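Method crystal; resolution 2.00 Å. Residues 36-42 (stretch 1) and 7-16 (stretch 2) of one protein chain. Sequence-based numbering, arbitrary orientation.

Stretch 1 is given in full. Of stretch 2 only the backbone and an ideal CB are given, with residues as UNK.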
# COMPACT_ATOMS: atom_id res chain seq x y z
N PRO A 36 8.69 13.70 -19.13
CA PRO A 36 9.35 12.88 -20.17
C PRO A 36 8.40 12.05 -21.02
O PRO A 36 7.40 11.51 -20.51
CB PRO A 36 10.29 11.97 -19.37
CG PRO A 36 10.56 12.69 -18.11
CD PRO A 36 9.22 13.37 -17.80
N VAL A 37 8.71 11.96 -22.31
CA VAL A 37 7.91 11.27 -23.30
C VAL A 37 8.84 10.42 -24.17
O VAL A 37 9.96 10.82 -24.51
CB VAL A 37 7.12 12.28 -24.19
CG1 VAL A 37 6.36 11.56 -25.32
CG2 VAL A 37 6.17 13.10 -23.35
N PHE A 38 8.37 9.23 -24.49
CA PHE A 38 9.03 8.30 -25.39
C PHE A 38 8.10 8.15 -26.60
O PHE A 38 6.88 8.11 -26.43
CB PHE A 38 9.19 6.97 -24.69
CG PHE A 38 9.41 5.80 -25.61
CD1 PHE A 38 10.68 5.41 -25.97
CD2 PHE A 38 8.32 5.04 -26.06
CE1 PHE A 38 10.87 4.30 -26.78
CE2 PHE A 38 8.50 3.95 -26.87
CZ PHE A 38 9.77 3.58 -27.23
N SER A 39 8.67 8.09 -27.80
CA SER A 39 7.87 7.79 -28.98
C SER A 39 8.66 6.84 -29.92
O SER A 39 9.85 7.04 -30.13
CB SER A 39 7.44 9.06 -29.67
OG SER A 39 6.67 8.76 -30.81
N CYS A 40 8.00 5.79 -30.40
CA CYS A 40 8.62 4.83 -31.34
C CYS A 40 7.77 4.85 -32.60
O CYS A 40 6.64 4.41 -32.58
CB CYS A 40 8.73 3.45 -30.74
SG CYS A 40 9.69 2.25 -31.74
N ASN A 41 8.32 5.42 -33.66
CA ASN A 41 7.64 5.57 -34.92
C ASN A 41 8.19 4.56 -35.93
O ASN A 41 9.29 4.74 -36.41
CB ASN A 41 7.87 7.00 -35.38
CG ASN A 41 7.16 7.34 -36.67
OD1 ASN A 41 6.62 6.49 -37.38
ND2 ASN A 41 7.16 8.61 -36.99
N ARG A 42 7.40 3.52 -36.23
CA ARG A 42 7.76 2.50 -37.21
C ARG A 42 6.88 2.58 -38.48
O ARG A 42 6.52 1.57 -39.05
CB ARG A 42 7.69 1.11 -36.58
CG ARG A 42 8.59 0.87 -35.42
CD ARG A 42 10.04 1.11 -35.79
NE ARG A 42 10.97 0.70 -34.75
CZ ARG A 42 12.25 1.07 -34.67
NH1 ARG A 42 12.80 1.90 -35.57
NH2 ARG A 42 13.00 0.63 -33.68
N UNK A 7 4.10 22.26 -25.71
CA UNK A 7 4.74 21.69 -26.89
C UNK A 7 5.62 20.53 -26.49
O UNK A 7 5.96 20.39 -25.32
CB UNK A 7 5.56 22.75 -27.64
N UNK A 8 5.96 19.71 -27.48
CA UNK A 8 6.90 18.63 -27.33
C UNK A 8 8.26 19.19 -27.74
O UNK A 8 8.36 20.01 -28.64
CB UNK A 8 6.50 17.41 -28.16
N UNK A 9 9.32 18.71 -27.08
CA UNK A 9 10.68 19.15 -27.37
C UNK A 9 11.31 18.41 -28.56
O UNK A 9 12.45 18.68 -28.90
CB UNK A 9 11.55 18.96 -26.13
N UNK A 10 10.56 17.49 -29.19
CA UNK A 10 11.01 16.72 -30.32
C UNK A 10 9.83 16.56 -31.29
O UNK A 10 8.70 16.86 -30.96
CB UNK A 10 11.56 15.36 -29.87
N UNK A 11 10.14 16.04 -32.47
CA UNK A 11 9.20 15.83 -33.52
C UNK A 11 8.67 14.39 -33.49
O UNK A 11 9.47 13.47 -33.59
CB UNK A 11 9.84 16.15 -34.87
N UNK A 12 7.35 14.22 -33.34
CA UNK A 12 6.70 12.88 -33.37
C UNK A 12 6.86 12.16 -34.71
O UNK A 12 6.89 10.93 -34.74
CB UNK A 12 5.21 13.02 -33.06
N UNK A 13 7.01 12.92 -35.80
CA UNK A 13 7.20 12.38 -37.13
C UNK A 13 8.60 11.88 -37.40
O UNK A 13 8.84 11.37 -38.48
CB UNK A 13 6.84 13.44 -38.17
N UNK A 14 9.54 12.07 -36.47
CA UNK A 14 10.87 11.56 -36.61
C UNK A 14 10.80 10.02 -36.66
O UNK A 14 10.19 9.41 -35.77
CB UNK A 14 11.76 12.05 -35.47
N UNK A 15 11.40 9.40 -37.70
CA UNK A 15 11.39 7.94 -37.75
C UNK A 15 12.17 7.31 -36.61
O UNK A 15 13.14 7.88 -36.12
CB UNK A 15 11.96 7.46 -39.09
N UNK A 16 11.75 6.12 -36.20
CA UNK A 16 12.38 5.42 -35.08
C UNK A 16 12.03 5.90 -33.68
O UNK A 16 10.96 6.47 -33.44
CB UNK A 16 13.90 5.51 -35.24

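Position 7 lies in a strand, and its ideal CB has nothing of stretch 1 within 5.5 Å. Almost any side chain would fit; the residue is His7, which makes no contact here. At position 8 the CA-to-CB bond runs sideways, so only a side chain of some length could come near the methyls of Val37, and an apolar one would suit them. Leu8 fills the place, its CD2 4.4 Å from Val37 CG2. Position 9 is out of reach and undemanding; it is Thr9.

Position 10 points toward stretch 1, yet its CB is far from it. The side chains of Val37 and Ser39, which both point toward stretch 2, leave a gap that a long apolar or aromatic group could span, whereas a short one would fall short. Phe10, with chi1 in p, bridges it: CZ lies 3.7 Å from Val37 CG1 and CE2 3.9 Å from Ser39 CB, both neighbours meeting the ring at its edge.

Position 11 opens a type I turn that ends at position 14, and its side chain is out of reach of stretch 1. A small polar acceptor would suit the start of such a turn. The residue is Asp11, and Asp11 OD1 accepts a hydrogen bond from the backbone N of position 13 (3.0 Å).

At position 12 the ideal CB is 5.0 Å from Ser39 OG and directed sideways, so a medium or large side chain, apolar or polar, could reach the serine. Leu12 does so with CD2, 3.8 Å from Ser39 OG. Its backbone matters as well: Asn41 ND2 donates to Leu12 O at 3.2 Å.

Position 13 points away, and the turn tolerates many polar residues; it is Asp13. Position 14 is directed sideways with no near partner, so a small polar residue that steadies the turn is plausible. Thr14 OG1 donates to Asp11 O (3.1 Å), an acceptor shared with Thr14 N, while Thr14 O receives a weak bond from Asn41 ND2 at 3.4 Å. The amide of Asn41 thus ties the turn to the strand through backbone carbonyls.

Position 15, with phi -65° and CB pointing away, would accept proline or many others; Pro15 occupies it.

Position 16 has phi 78° and psi -154°, and the positive phi favours glycine; its ideal CB would lie 3.8 Å from Arg42 NH1, leaving little spare room. Gly16 pairs antiparallel with Asn41: Gly16 N donates to Asn41 O and Asn41 N to Gly16 O, each at 2.8 Å. Arg42 NH1 lies 3.6 Å from Gly16 CA.

Stretch 2 (7-16) HLTFDLDTPG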
# COMPACT_ATOMS: atom_id res chain seq x y z
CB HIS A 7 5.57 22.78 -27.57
CG HIS A 7 6.62 23.35 -26.68
ND1 HIS A 7 6.36 24.33 -25.76
CD2 HIS A 7 7.93 23.02 -26.52
CE1 HIS A 7 7.46 24.59 -25.07
NE2 HIS A 7 8.42 23.80 -25.51
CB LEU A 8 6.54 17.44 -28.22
CG LEU A 8 5.22 16.71 -27.91
CD1 LEU A 8 4.92 15.71 -28.98
CD2 LEU A 8 5.27 16.04 -26.55
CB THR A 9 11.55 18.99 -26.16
OG1 THR A 9 11.62 17.60 -25.81
CG2 THR A 9 11.00 19.82 -25.02
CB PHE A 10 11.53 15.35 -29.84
CG PHE A 10 10.45 14.46 -29.22
CD1 PHE A 10 10.05 14.65 -27.92
CD2 PHE A 10 9.87 13.43 -29.95
CE1 PHE A 10 9.08 13.84 -27.36
CE2 PHE A 10 8.89 12.63 -29.40
CZ PHE A 10 8.49 12.84 -28.10
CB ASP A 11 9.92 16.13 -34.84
CG ASP A 11 9.04 15.96 -36.06
OD1 ASP A 11 7.80 15.82 -35.96
OD2 ASP A 11 9.62 15.98 -37.16
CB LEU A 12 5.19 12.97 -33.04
CG LEU A 12 4.77 13.32 -31.63
CD1 LEU A 12 3.24 13.65 -31.54
CD2 LEU A 12 5.16 12.21 -30.69
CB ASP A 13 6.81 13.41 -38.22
CG ASP A 13 5.34 13.79 -38.18
OD1 ASP A 13 4.54 13.11 -37.51
OD2 ASP A 13 4.97 14.78 -38.85
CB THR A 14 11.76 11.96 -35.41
OG1 THR A 14 11.99 13.36 -35.43
CG2 THR A 14 13.07 11.31 -35.49
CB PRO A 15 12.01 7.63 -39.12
CG PRO A 15 12.78 8.82 -39.49
CD PRO A 15 12.08 9.97 -38.89
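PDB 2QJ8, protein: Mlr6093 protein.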